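Local coordinates for lipid-transfer protein (Thermomonospora curvata, PDB 6OK1), which is of unknown function but belongs by family to the thiolase-like proteins, combining an N-terminal and a C-terminal thiolase-type half, at residues 31-36 / 221-226; 49-54 / 106-111; 147-152 / 204-209; 168-173 / 297-302; 244-249 / 275-280. One frame throughout, in Å; residues are numbered along the deposited sequence.

In the fold
All five contacts are largely buried, but their chemistry follows their place. Contacts 1 and 2 share the central mixed sheet: strands 219-228 and 104-112 are neighbours in it, and the two contacts touch. Contact 1 lays a helix on the sheet through alanine methyls, while contact 2 joins two strands by backbone bonds and ring faces. Contact 5 reaches the same sheet further across, with glutamines bonding to a strand. Contacts 3 and 4, with centres about 32 and 30 Å from that of contact 1, hold no strand of that sheet; they touch each other through F297. Contact 4 is apolar and joins the two family halves, whereas contact 3 lies beside another protein chain.

Contact 1 (31-36 / 221-226); sequences CEAVLA and GQALVV
A33 and A223 meet methyl to methyl, with A33 CB 4.0 Å from A223 CB, where helix 26-40 lies on strand 219-228. The short segments approach to 6.6 Å between axes and run at 29° to each other, nearly the same way.

The apolar contacts centre on A223, whose CB points to the helix and presses on backbone as much as on side chains: A223 CB is 3.4 Å from A33 O and 3.6 Å from V34 CA. V34 itself leaves its backbone pointing away from the strand, yet its CG2, anti to the carbonyl carbon, still comes within 4.0 Å of A223 CB. In return A33 CB settles against the preceding peptide of the strand, between G221 and Q222, 3.7 Å from G221 C; G221 suits this place because it brings no side chain between methyl and main chain.

The polar part stays within the strand. Q222 leaves on the face away from the helix and is bent at chi2 (77°), and Q222 NE2 donates to A223 O at 3.2 Å, a fairly straight bond (161°) with the acceptor in the amide plane.

V34 and A223 both also lie on V106 and Y108 of strand 104-112. Between the two segments the contact is thus one of dispersion and close fit, and the small alanines and the glycine allow so near an approach.

Contact 2 (49-54 / 106-111); sequences DGLVTF and VCYRAF
T53 OG1 donates to Y108 O at 2.7 Å, coming from above the carbonyl plane. It takes the place of a main-chain donor, for F54 N lies 4.4 Å from Y108 O. Before this point strands 50-54 and 104-112 pair in parallel, through V106 N to G50 O, V52 N to V106 O and Y108 N to V52 O; the last is nearly straight on to the oxygen (C=O...N 172°).

The same threonine lays CB over one face of the Y108 ring, a CH-pi contact of 3.8 Å from T53 CB to the Y108 centroid. One residue on, R109 CD sits 3.6 Å from the centroid of the F54 ring, also over a face. The guanidinium beyond is not stacked on F54, their planes being 56° apart; R109 NH1 forms a salt bridge with D57. L51 CD2 fills in against V106 CB at 3.6 Å, side by side.

Strand 75-79 borders 50-54 and strand 219-228 borders 104-112, putting the pair inside the sheet. L51 and Y108 rest on E61 and V64 of helix 61-68, A110 on L29 and A30 of helix 26-40, while V52 and C107 meet T89 of helix 86-98 on the other face.

Contact 3 (147-152 / 204-209); sequences TPAQWV and WIVEPL
The first turn of helix 148-163 brings Q150 to V206, their CA atoms 6.0 Å apart, at a corner of the chain where I205 and V206 both face L209 in a classic beta bulge, followed by a cis peptide before P208.

V206 touches the helix with both its methyls. CG1 lies between the backbone N and the carbonyl carbon (chi1 46°) and nestles against the helix, with V206 CG1 3.6 Å from A149 O and 3.7 Å from A149 CB. V206 CG2 lies 3.8 Å from Q150 CG, the two side chains crossing at about a right angle. L209 CD2 comes to the same oxygen, 3.7 Å from A149 O. Alanine suits position 149, since a lone methyl lets I205, V206 and L209 all come close to it.

Q150 has a polar task as well. Q150 N donates to T147 OG1 at 3.1 Å, and Q150 OE1 accepts from T147 N at the same length, from well above the carbonyl plane. This is a capping box, and OE1 also accepts from N146 N. Q150 NE2 turns to a water that donates to I205 O.

At and just after the corner, V206 and E207 pair antiparallel with a strand of another protein chain. The contact is therefore apolar at its centre, while one glutamine both closes the helix start and links it through water to the bulge carbonyl.

Contact 4 (168-173 / 297-302); sequences EDFGRV and FTPLVL
Helix 167-182, from the N-terminal thiolase-type half, packs here against the start of helix 301-307 in the C-terminal half, with F170 and V173 meeting T298, P299, V301 and L302. F170 lays its ring face against the proline: P299 CB stands 3.8 Å from the F170 centroid, 10° off the normal and over the middle of the ring. This is a CH-pi contact, and the two side chains cross at about a right angle. F170 CG is anti to the carbonyl carbon (chi1 -58°), which sends the side chain out toward P299. L302 takes its edge, with L302 CD1 4.0 Å from F170 CD1 and near the ring plane.

The residues from T298 to V301 form a type I beta turn, V301 N bonding back to T298 O, which carries the chain into the helix. Proline suits the second position of such a turn, its ring fixing phi near the value required, and its CB and CG give F170 an apolar C-H surface.

V173 makes the second set of contacts. Its CG1 comes tip to tip with V301, 3.9 Å from V301 CG2, and slides past T298, also 3.9 Å from T298 CG2; V173 CG2 lies 3.9 Å from L302 CD1. T298 turns its methyl to V173 and keeps its polar end for D213, since T298 OG1 is hydrogen-bonded to D213 OD1. On the same helix R172 NH2 forms a salt bridge to D169 OD1 at 2.8 Å, and D169 OD2 bonds to T166 N. P299 also rests on A156, and L302 on Y159, both of helix 148-163.

Contact 5 (244-249 / 275-280); sequences GAAQGS and QQLYAQ
Q280 grips both polar atoms of one strand residue. A245 N donates to Q280 OE1 at 2.7 Å, in the plane of the amide carbonyl, and Q280 NE2 gives a hydrogen back to A245 O at 3.0 Å, from above that carbonyl's plane (46°). A glutamine suits this task because its amide holds a donor and an acceptor side by side. A245 O also accepts from Q91 NE2.

One helical turn earlier, Q276 NE2 donates to Q247 O at 2.9 Å, and it bonds to L272 O as well. Q276 OE1 receives a hydrogen from a water that in turn accepts from Q247 N, completing a second, looser grip.

The packing fills the middle. A246 CB lies 3.6 Å from Q276 CB, and L277 CD2 reaches 3.4 Å from G244 C, where glycine leaves the backbone open to the leucine methyl. Strand 244-248 and helix 275-280 run roughly antiparallel (152°).

G244, A246 and G248 bond through their backbones to strand 382-388. The glutamines thus meet the polar backbone of the intervening A245 and Q247, directly or through water, so that these peptide groups find partners on the helix side.

Contact 1 (31-36 / 221-226)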
# COMPACT_ATOMS: atom_id res chain seq x y z
N CYS A 31 -15.11 -9.39 -4.78
CA CYS A 31 -16.20 -8.93 -5.64
C CYS A 31 -17.56 -9.21 -5.01
O CYS A 31 -18.46 -8.36 -5.07
CB CYS A 31 -16.10 -9.59 -7.01
SG CYS A 31 -14.69 -9.03 -7.94
N GLU A 32 -17.73 -10.38 -4.40
CA GLU A 32 -19.01 -10.67 -3.76
C GLU A 32 -19.31 -9.67 -2.65
O GLU A 32 -20.42 -9.13 -2.56
CB GLU A 32 -19.04 -12.09 -3.21
CG GLU A 32 -19.14 -13.16 -4.27
CD GLU A 32 -19.13 -14.56 -3.71
OE1 GLU A 32 -19.49 -14.74 -2.52
OE2 GLU A 32 -18.77 -15.49 -4.46
N ALA A 33 -18.35 -9.43 -1.76
CA ALA A 33 -18.58 -8.53 -0.63
C ALA A 33 -18.85 -7.11 -1.12
O ALA A 33 -19.74 -6.42 -0.61
CB ALA A 33 -17.36 -8.57 0.31
N VAL A 34 -18.09 -6.66 -2.12
CA VAL A 34 -18.24 -5.30 -2.64
C VAL A 34 -19.61 -5.11 -3.26
O VAL A 34 -20.31 -4.13 -2.97
CB VAL A 34 -17.12 -5.01 -3.65
CG1 VAL A 34 -17.42 -3.81 -4.49
CG2 VAL A 34 -15.78 -4.84 -2.91
N LEU A 35 -20.03 -6.04 -4.13
CA LEU A 35 -21.37 -5.94 -4.70
C LEU A 35 -22.45 -5.99 -3.63
O LEU A 35 -23.48 -5.30 -3.73
CB LEU A 35 -21.59 -7.05 -5.73
CG LEU A 35 -20.82 -6.83 -7.04
CD1 LEU A 35 -21.00 -8.02 -7.98
CD2 LEU A 35 -21.27 -5.55 -7.77
N ALA A 36 -22.26 -6.82 -2.60
CA ALA A 36 -23.26 -6.92 -1.54
C ALA A 36 -23.38 -5.60 -0.78
O ALA A 36 -24.49 -5.17 -0.46
CB ALA A 36 -22.91 -8.07 -0.59
N GLY A 221 -14.67 -12.33 2.90
CA GLY A 221 -14.53 -10.94 2.45
C GLY A 221 -15.55 -10.04 3.12
O GLY A 221 -16.66 -10.46 3.46
N GLN A 222 -15.14 -8.78 3.33
CA GLN A 222 -15.96 -7.76 3.97
C GLN A 222 -15.80 -6.45 3.21
O GLN A 222 -14.67 -6.06 2.88
CB GLN A 222 -15.55 -7.55 5.43
CG GLN A 222 -16.29 -6.46 6.15
CD GLN A 222 -17.70 -6.86 6.55
OE1 GLN A 222 -17.90 -7.78 7.35
NE2 GLN A 222 -18.69 -6.15 6.02
N ALA A 223 -16.92 -5.75 2.98
CA ALA A 223 -16.89 -4.46 2.29
C ALA A 223 -17.81 -3.48 2.99
O ALA A 223 -18.72 -3.87 3.72
CB ALA A 223 -17.29 -4.59 0.81
N LEU A 224 -17.52 -2.19 2.79
CA LEU A 224 -18.21 -1.08 3.45
C LEU A 224 -18.33 0.05 2.43
O LEU A 224 -17.34 0.37 1.79
CB LEU A 224 -17.43 -0.57 4.67
CG LEU A 224 -16.94 -1.61 5.68
CD1 LEU A 224 -15.84 -1.04 6.54
CD2 LEU A 224 -18.07 -2.09 6.58
N VAL A 225 -19.52 0.66 2.32
CA VAL A 225 -19.78 1.76 1.39
C VAL A 225 -19.86 3.07 2.17
O VAL A 225 -20.68 3.20 3.09
CB VAL A 225 -21.08 1.54 0.60
CG1 VAL A 225 -21.41 2.76 -0.24
CG2 VAL A 225 -20.92 0.33 -0.30
N VAL A 226 -19.05 4.04 1.77
CA VAL A 226 -18.98 5.34 2.44
C VAL A 226 -19.45 6.40 1.45
O VAL A 226 -19.01 6.41 0.29
CB VAL A 226 -17.55 5.63 2.94
CG1 VAL A 226 -17.43 7.05 3.57
CG2 VAL A 226 -17.12 4.57 3.96

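Contact 2 (49-54 / 106-111)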
# COMPACT_ATOMS: atom_id res chain seq x y z
N ASP A 49 -16.93 5.54 -7.22
CA ASP A 49 -15.78 6.20 -7.83
C ASP A 49 -14.53 6.11 -6.97
O ASP A 49 -13.50 6.72 -7.31
CB ASP A 49 -16.10 7.66 -8.19
CG ASP A 49 -16.64 8.46 -7.03
OD1 ASP A 49 -16.65 7.97 -5.89
OD2 ASP A 49 -17.05 9.62 -7.28
N GLY A 50 -14.57 5.34 -5.88
CA GLY A 50 -13.39 5.16 -5.05
C GLY A 50 -13.33 3.77 -4.46
O GLY A 50 -14.36 3.16 -4.15
N LEU A 51 -12.10 3.27 -4.30
CA LEU A 51 -11.85 1.97 -3.67
C LEU A 51 -10.64 2.07 -2.75
O LEU A 51 -9.60 2.59 -3.16
CB LEU A 51 -11.58 0.87 -4.71
CG LEU A 51 -12.79 0.40 -5.53
CD1 LEU A 51 -12.38 -0.62 -6.60
CD2 LEU A 51 -13.88 -0.20 -4.65
N VAL A 52 -10.78 1.54 -1.54
CA VAL A 52 -9.70 1.54 -0.55
C VAL A 52 -9.54 0.12 -0.01
O VAL A 52 -10.52 -0.55 0.32
CB VAL A 52 -9.99 2.53 0.60
CG1 VAL A 52 -8.80 2.59 1.54
CG2 VAL A 52 -10.32 3.95 0.05
N THR A 53 -8.30 -0.35 0.09
CA THR A 53 -8.07 -1.65 0.74
C THR A 53 -6.73 -1.61 1.47
O THR A 53 -6.14 -0.53 1.67
CB THR A 53 -8.20 -2.81 -0.27
OG1 THR A 53 -8.11 -4.06 0.42
CG2 THR A 53 -7.13 -2.77 -1.33
N PHE A 54 -6.28 -2.77 1.92
CA PHE A 54 -5.02 -2.93 2.63
C PHE A 54 -3.87 -3.10 1.65
O PHE A 54 -4.05 -3.63 0.55
CB PHE A 54 -5.04 -4.18 3.52
CG PHE A 54 -6.01 -4.16 4.71
CD1 PHE A 54 -7.18 -3.37 4.74
CD2 PHE A 54 -5.75 -5.01 5.78
CE1 PHE A 54 -8.04 -3.44 5.83
CE2 PHE A 54 -6.63 -5.07 6.88
CZ PHE A 54 -7.74 -4.28 6.91
N VAL A 106 -15.85 2.43 -1.73
CA VAL A 106 -15.97 1.11 -1.10
C VAL A 106 -14.64 0.71 -0.48
O VAL A 106 -13.61 0.72 -1.14
CB VAL A 106 -16.45 0.05 -2.10
CG1 VAL A 106 -16.75 -1.23 -1.38
CG2 VAL A 106 -17.72 0.55 -2.83
N CYS A 107 -14.68 0.36 0.81
CA CYS A 107 -13.53 -0.15 1.54
C CYS A 107 -13.70 -1.66 1.67
O CYS A 107 -14.78 -2.12 2.02
CB CYS A 107 -13.45 0.48 2.93
SG CYS A 107 -13.62 2.27 2.95
N TYR A 108 -12.64 -2.43 1.37
CA TYR A 108 -12.82 -3.89 1.37
C TYR A 108 -11.55 -4.62 1.79
O TYR A 108 -10.44 -4.08 1.76
CB TYR A 108 -13.26 -4.40 -0.02
CG TYR A 108 -12.23 -4.20 -1.12
CD1 TYR A 108 -12.18 -3.03 -1.84
CD2 TYR A 108 -11.32 -5.20 -1.45
CE1 TYR A 108 -11.24 -2.85 -2.85
CE2 TYR A 108 -10.37 -5.02 -2.45
CZ TYR A 108 -10.35 -3.85 -3.14
OH TYR A 108 -9.44 -3.63 -4.13
N ARG A 109 -11.74 -5.88 2.18
CA ARG A 109 -10.66 -6.82 2.43
C ARG A 109 -11.23 -8.20 2.21
O ARG A 109 -12.31 -8.50 2.72
CB ARG A 109 -10.10 -6.67 3.86
CG ARG A 109 -8.85 -7.48 4.15
CD ARG A 109 -7.63 -6.88 3.50
NE ARG A 109 -6.40 -7.58 3.89
CZ ARG A 109 -5.83 -8.56 3.22
NH1 ARG A 109 -6.31 -9.00 2.05
NH2 ARG A 109 -4.73 -9.14 3.72
N ALA A 110 -10.53 -9.03 1.46
CA ALA A 110 -10.97 -10.41 1.27
C ALA A 110 -9.77 -11.33 1.11
O ALA A 110 -8.80 -10.98 0.44
CB ALA A 110 -11.90 -10.54 0.06
N PHE A 111 -9.84 -12.51 1.72
CA PHE A 111 -8.72 -13.43 1.63
C PHE A 111 -9.15 -14.84 1.97
O PHE A 111 -10.22 -15.08 2.55
CB PHE A 111 -7.54 -13.00 2.54
CG PHE A 111 -7.93 -12.57 3.94
CD1 PHE A 111 -8.74 -13.36 4.75
CD2 PHE A 111 -7.39 -11.41 4.48
CE1 PHE A 111 -9.05 -12.98 6.06
CE2 PHE A 111 -7.67 -11.02 5.80
CZ PHE A 111 -8.52 -11.81 6.59

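Contact 3 (147-152 / 204-209)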
# COMPACT_ATOMS: atom_id res chain seq x y z
N THR A 147 6.08 -15.77 15.74
CA THR A 147 4.64 -15.69 15.52
C THR A 147 4.01 -14.46 16.16
O THR A 147 4.50 -13.95 17.18
CB THR A 147 3.93 -16.91 16.08
OG1 THR A 147 3.98 -16.88 17.51
CG2 THR A 147 4.59 -18.20 15.58
N PRO A 148 2.87 -14.04 15.63
CA PRO A 148 2.13 -12.94 16.27
C PRO A 148 1.73 -13.23 17.69
O PRO A 148 1.78 -12.33 18.51
CB PRO A 148 0.90 -12.76 15.37
CG PRO A 148 1.37 -13.23 14.01
CD PRO A 148 2.32 -14.37 14.29
N ALA A 149 1.37 -14.47 18.00
CA ALA A 149 1.05 -14.80 19.39
C ALA A 149 2.24 -14.52 20.30
O ALA A 149 2.07 -13.99 21.41
CB ALA A 149 0.65 -16.25 19.52
N GLN A 150 3.44 -14.89 19.86
CA GLN A 150 4.62 -14.65 20.69
C GLN A 150 4.91 -13.17 20.79
O GLN A 150 5.30 -12.67 21.86
CB GLN A 150 5.82 -15.38 20.09
CG GLN A 150 5.67 -16.92 20.13
CD GLN A 150 6.61 -17.63 19.18
OE1 GLN A 150 7.27 -17.01 18.33
NE2 GLN A 150 6.67 -18.96 19.31
N TRP A 151 4.73 -12.43 19.69
CA TRP A 151 4.97 -11.00 19.74
C TRP A 151 4.06 -10.33 20.75
O TRP A 151 4.49 -9.44 21.49
CB TRP A 151 4.83 -10.37 18.34
CG TRP A 151 5.78 -10.91 17.37
CD1 TRP A 151 7.00 -11.41 17.63
CD2 TRP A 151 5.56 -11.09 15.95
NE1 TRP A 151 7.58 -11.89 16.46
CE2 TRP A 151 6.71 -11.70 15.43
CE3 TRP A 151 4.49 -10.79 15.08
CZ2 TRP A 151 6.84 -12.02 14.09
CZ3 TRP A 151 4.62 -11.10 13.75
CH2 TRP A 151 5.79 -11.73 13.26
N VAL A 152 2.79 -10.76 20.81
CA VAL A 152 1.82 -10.22 21.76
C VAL A 152 2.15 -10.68 23.17
O VAL A 152 2.02 -9.92 24.14
CB VAL A 152 0.38 -10.62 21.36
CG1 VAL A 152 -0.63 -10.27 22.47
CG2 VAL A 152 -0.03 -9.93 20.04
N TRP A 204 -1.31 -24.31 26.51
CA TRP A 204 -0.47 -23.15 26.27
C TRP A 204 -0.05 -23.11 24.81
O TRP A 204 0.33 -24.13 24.24
CB TRP A 204 0.78 -23.17 27.15
CG TRP A 204 0.55 -22.95 28.60
CD1 TRP A 204 0.81 -23.83 29.61
CD2 TRP A 204 0.06 -21.76 29.22
NE1 TRP A 204 0.48 -23.27 30.83
CE2 TRP A 204 0.02 -22.00 30.61
CE3 TRP A 204 -0.37 -20.53 28.74
CZ2 TRP A 204 -0.40 -21.03 31.52
CZ3 TRP A 204 -0.80 -19.58 29.63
CH2 TRP A 204 -0.81 -19.83 31.01
N ILE A 205 -0.08 -21.91 24.23
CA ILE A 205 0.55 -21.65 22.95
C ILE A 205 1.90 -21.02 23.26
O ILE A 205 2.97 -21.63 23.04
CB ILE A 205 -0.35 -20.76 22.07
CG1 ILE A 205 -1.67 -21.48 21.75
CG2 ILE A 205 0.35 -20.35 20.78
CD1 ILE A 205 -1.48 -22.81 21.04
N VAL A 206 1.87 -19.83 23.83
CA VAL A 206 3.07 -19.13 24.30
C VAL A 206 2.68 -18.38 25.55
O VAL A 206 1.81 -17.50 25.51
CB VAL A 206 3.65 -18.19 23.23
CG1 VAL A 206 2.56 -17.33 22.56
CG2 VAL A 206 4.74 -17.29 23.82
N GLU A 207 3.28 -18.75 26.68
CA GLU A 207 2.87 -18.13 27.93
C GLU A 207 3.04 -16.62 27.79
O GLU A 207 4.08 -16.16 27.30
CB GLU A 207 3.71 -18.63 29.11
CG GLU A 207 3.56 -20.14 29.36
CD GLU A 207 4.32 -20.60 30.61
OE1 GLU A 207 4.23 -19.92 31.65
OE2 GLU A 207 5.04 -21.61 30.53
N PRO A 208 2.06 -15.82 28.25
CA PRO A 208 0.88 -16.20 29.05
C PRO A 208 -0.41 -16.43 28.27
O PRO A 208 -1.50 -16.22 28.81
CB PRO A 208 0.72 -15.00 29.97
CG PRO A 208 1.09 -13.84 29.07
CD PRO A 208 2.26 -14.35 28.27
N LEU A 209 -0.30 -16.83 27.00
CA LEU A 209 -1.47 -17.01 26.13
C LEU A 209 -1.82 -18.49 26.00
O LEU A 209 -1.00 -19.29 25.55
CB LEU A 209 -1.22 -16.42 24.74
CG LEU A 209 -1.36 -14.90 24.61
CD1 LEU A 209 -0.40 -14.15 25.50
CD2 LEU A 209 -1.15 -14.50 23.17
O HOH W 1 4.44 -20.68 20.58

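Contact 4 (168-173 / 297-302)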
# COMPACT_ATOMS: atom_id res chain seq x y z
N GLU A 168 -6.60 -15.46 34.02
CA GLU A 168 -8.05 -15.43 34.06
C GLU A 168 -8.60 -14.07 33.63
O GLU A 168 -9.71 -14.01 33.07
CB GLU A 168 -8.56 -15.79 35.46
CG GLU A 168 -8.41 -17.26 35.75
CD GLU A 168 -9.07 -17.69 37.04
OE1 GLU A 168 -9.21 -16.84 37.94
OE2 GLU A 168 -9.46 -18.88 37.14
N ASP A 169 -7.87 -12.98 33.90
CA ASP A 169 -8.32 -11.67 33.42
C ASP A 169 -8.37 -11.63 31.90
O ASP A 169 -9.33 -11.13 31.31
CB ASP A 169 -7.41 -10.57 33.96
CG ASP A 169 -7.50 -10.44 35.46
OD1 ASP A 169 -8.63 -10.47 35.96
OD2 ASP A 169 -6.44 -10.34 36.12
N PHE A 170 -7.34 -12.17 31.23
CA PHE A 170 -7.40 -12.28 29.78
C PHE A 170 -8.53 -13.22 29.35
O PHE A 170 -9.20 -12.99 28.34
CB PHE A 170 -6.05 -12.79 29.24
CG PHE A 170 -4.87 -11.91 29.59
CD1 PHE A 170 -5.01 -10.54 29.74
CD2 PHE A 170 -3.61 -12.48 29.79
CE1 PHE A 170 -3.91 -9.74 30.05
CE2 PHE A 170 -2.51 -11.69 30.11
CZ PHE A 170 -2.65 -10.33 30.24
N GLY A 171 -8.73 -14.30 30.10
CA GLY A 171 -9.77 -15.26 29.78
C GLY A 171 -11.16 -14.66 29.80
O GLY A 171 -12.03 -15.06 29.01
N ARG A 172 -11.40 -13.69 30.68
CA ARG A 172 -12.73 -13.08 30.72
C ARG A 172 -13.06 -12.41 29.40
O ARG A 172 -14.24 -12.32 29.03
CB ARG A 172 -12.84 -12.09 31.88
CG ARG A 172 -13.30 -12.80 33.12
CD ARG A 172 -13.51 -11.87 34.32
NE ARG A 172 -12.26 -11.72 35.04
CZ ARG A 172 -11.81 -12.58 35.95
NH1 ARG A 172 -12.53 -13.64 36.28
NH2 ARG A 172 -10.64 -12.38 36.52
N VAL A 173 -12.05 -11.90 28.69
CA VAL A 173 -12.26 -11.34 27.37
C VAL A 173 -12.71 -12.42 26.42
O VAL A 173 -13.63 -12.22 25.61
CB VAL A 173 -10.98 -10.65 26.86
CG1 VAL A 173 -11.17 -10.18 25.43
CG2 VAL A 173 -10.61 -9.50 27.73
N PHE A 297 -5.94 -11.33 19.57
CA PHE A 297 -5.45 -11.91 20.81
C PHE A 297 -6.10 -11.15 21.95
O PHE A 297 -6.26 -9.93 21.88
CB PHE A 297 -3.92 -11.81 20.90
CG PHE A 297 -3.21 -12.56 19.81
CD1 PHE A 297 -3.05 -13.93 19.89
CD2 PHE A 297 -2.75 -11.89 18.69
CE1 PHE A 297 -2.43 -14.62 18.87
CE2 PHE A 297 -2.13 -12.59 17.68
CZ PHE A 297 -1.96 -13.94 17.77
N THR A 298 -6.45 -11.85 23.01
CA THR A 298 -7.16 -11.19 24.10
C THR A 298 -6.39 -10.17 24.92
O THR A 298 -7.01 -9.24 25.43
CB THR A 298 -7.68 -12.24 25.07
OG1 THR A 298 -6.57 -13.05 25.50
CG2 THR A 298 -8.80 -13.08 24.42
N PRO A 299 -5.09 -10.33 25.17
CA PRO A 299 -4.49 -9.51 26.25
C PRO A 299 -4.47 -8.04 25.95
O PRO A 299 -4.54 -7.24 26.90
CB PRO A 299 -3.07 -10.07 26.38
CG PRO A 299 -3.19 -11.48 25.86
CD PRO A 299 -4.17 -11.40 24.73
N LEU A 300 -4.33 -7.63 24.69
CA LEU A 300 -4.22 -6.21 24.41
C LEU A 300 -5.57 -5.51 24.45
O LEU A 300 -5.63 -4.30 24.27
CB LEU A 300 -3.54 -5.97 23.05
CG LEU A 300 -2.11 -6.53 22.96
CD1 LEU A 300 -1.46 -6.26 21.60
CD2 LEU A 300 -1.23 -5.97 24.05
N VAL A 301 -6.65 -6.25 24.70
CA VAL A 301 -7.92 -5.57 24.95
C VAL A 301 -7.84 -4.74 26.22
O VAL A 301 -8.46 -3.68 26.31
CB VAL A 301 -9.06 -6.60 25.01
CG1 VAL A 301 -10.38 -5.94 25.48
CG2 VAL A 301 -9.26 -7.23 23.64
N LEU A 302 -7.06 -5.20 27.23
CA LEU A 302 -7.02 -4.51 28.50
C LEU A 302 -6.37 -3.13 28.36
O LEU A 302 -6.99 -2.14 28.75
CB LEU A 302 -6.34 -5.38 29.56
CG LEU A 302 -7.24 -6.40 30.26
CD1 LEU A 302 -7.64 -7.52 29.31
CD2 LEU A 302 -6.56 -7.04 31.47

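Contact 5 (244-249 / 275-280)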
# COMPACT_ATOMS: atom_id res chain seq x y z
N GLY A 244 -15.73 10.24 14.19
CA GLY A 244 -14.30 10.23 14.39
C GLY A 244 -13.68 9.18 13.50
O GLY A 244 -14.23 8.10 13.31
N ALA A 245 -12.52 9.52 12.95
CA ALA A 245 -11.74 8.58 12.14
C ALA A 245 -10.30 9.01 12.25
O ALA A 245 -9.98 10.15 11.90
CB ALA A 245 -12.21 8.59 10.69
N ALA A 246 -9.43 8.12 12.72
CA ALA A 246 -8.09 8.52 13.09
C ALA A 246 -7.12 7.37 12.87
O ALA A 246 -7.49 6.19 13.02
CB ALA A 246 -8.02 8.96 14.56
N GLN A 247 -5.88 7.73 12.57
CA GLN A 247 -4.72 6.84 12.53
C GLN A 247 -3.76 7.21 13.65
O GLN A 247 -3.74 8.35 14.11
CB GLN A 247 -3.94 6.95 11.22
CG GLN A 247 -4.65 6.38 10.03
CD GLN A 247 -3.76 6.41 8.79
OE1 GLN A 247 -3.47 7.47 8.22
NE2 GLN A 247 -3.31 5.24 8.37
N GLY A 248 -2.93 6.26 14.04
CA GLY A 248 -1.94 6.54 15.05
C GLY A 248 -0.76 5.60 14.99
O GLY A 248 -0.93 4.37 14.94
N SER A 249 0.42 6.18 15.00
CA SER A 249 1.68 5.45 15.12
C SER A 249 2.50 6.17 16.16
O SER A 249 2.58 7.40 16.14
CB SER A 249 2.38 5.39 13.77
OG SER A 249 3.59 4.64 13.83
N GLN A 275 -7.35 10.05 21.30
CA GLN A 275 -7.35 11.50 21.49
C GLN A 275 -7.97 12.21 20.29
O GLN A 275 -8.77 13.14 20.45
CB GLN A 275 -5.92 11.99 21.71
CG GLN A 275 -5.33 11.54 23.03
CD GLN A 275 -3.81 11.66 23.07
OE1 GLN A 275 -3.19 12.30 22.21
NE2 GLN A 275 -3.19 11.04 24.07
N GLN A 276 -7.63 11.76 19.08
CA GLN A 276 -8.18 12.36 17.88
C GLN A 276 -9.66 12.06 17.75
O GLN A 276 -10.44 12.93 17.34
CB GLN A 276 -7.42 11.86 16.65
CG GLN A 276 -6.02 12.30 16.59
CD GLN A 276 -5.28 11.57 15.51
OE1 GLN A 276 -5.32 11.97 14.35
NE2 GLN A 276 -4.66 10.46 15.86
N LEU A 277 -10.07 10.82 18.03
CA LEU A 277 -11.48 10.46 17.91
C LEU A 277 -12.33 11.33 18.81
O LEU A 277 -13.40 11.80 18.40
CB LEU A 277 -11.72 9.02 18.30
CG LEU A 277 -11.03 7.99 17.41
CD1 LEU A 277 -11.30 6.58 17.95
CD2 LEU A 277 -11.55 8.13 15.99
N TYR A 278 -11.91 11.52 20.05
CA TYR A 278 -12.70 12.34 20.97
C TYR A 278 -12.68 13.82 20.57
O TYR A 278 -13.70 14.52 20.67
CB TYR A 278 -12.20 12.16 22.39
CG TYR A 278 -12.42 10.78 22.93
CD1 TYR A 278 -13.67 10.17 22.83
CD2 TYR A 278 -11.38 10.08 23.52
CE1 TYR A 278 -13.88 8.90 23.30
CE2 TYR A 278 -11.59 8.79 24.01
CZ TYR A 278 -12.84 8.21 23.89
OH TYR A 278 -13.09 6.95 24.36
N ALA A 279 -11.53 14.32 20.13
CA ALA A 279 -11.46 15.72 19.72
C ALA A 279 -12.29 15.97 18.47
O ALA A 279 -12.96 17.00 18.34
CB ALA A 279 -10.01 16.14 19.51
N GLN A 280 -12.24 15.04 17.51
CA GLN A 280 -12.97 15.22 16.26
C GLN A 280 -14.47 15.25 16.51
O GLN A 280 -15.20 16.08 15.95
CB GLN A 280 -12.65 14.08 15.29
CG GLN A 280 -11.27 14.16 14.66
CD GLN A 280 -10.93 12.87 13.94
OE1 GLN A 280 -11.74 11.95 13.92
NE2 GLN A 280 -9.76 12.80 13.35
O HOH W 2 -5.57 10.54 12.02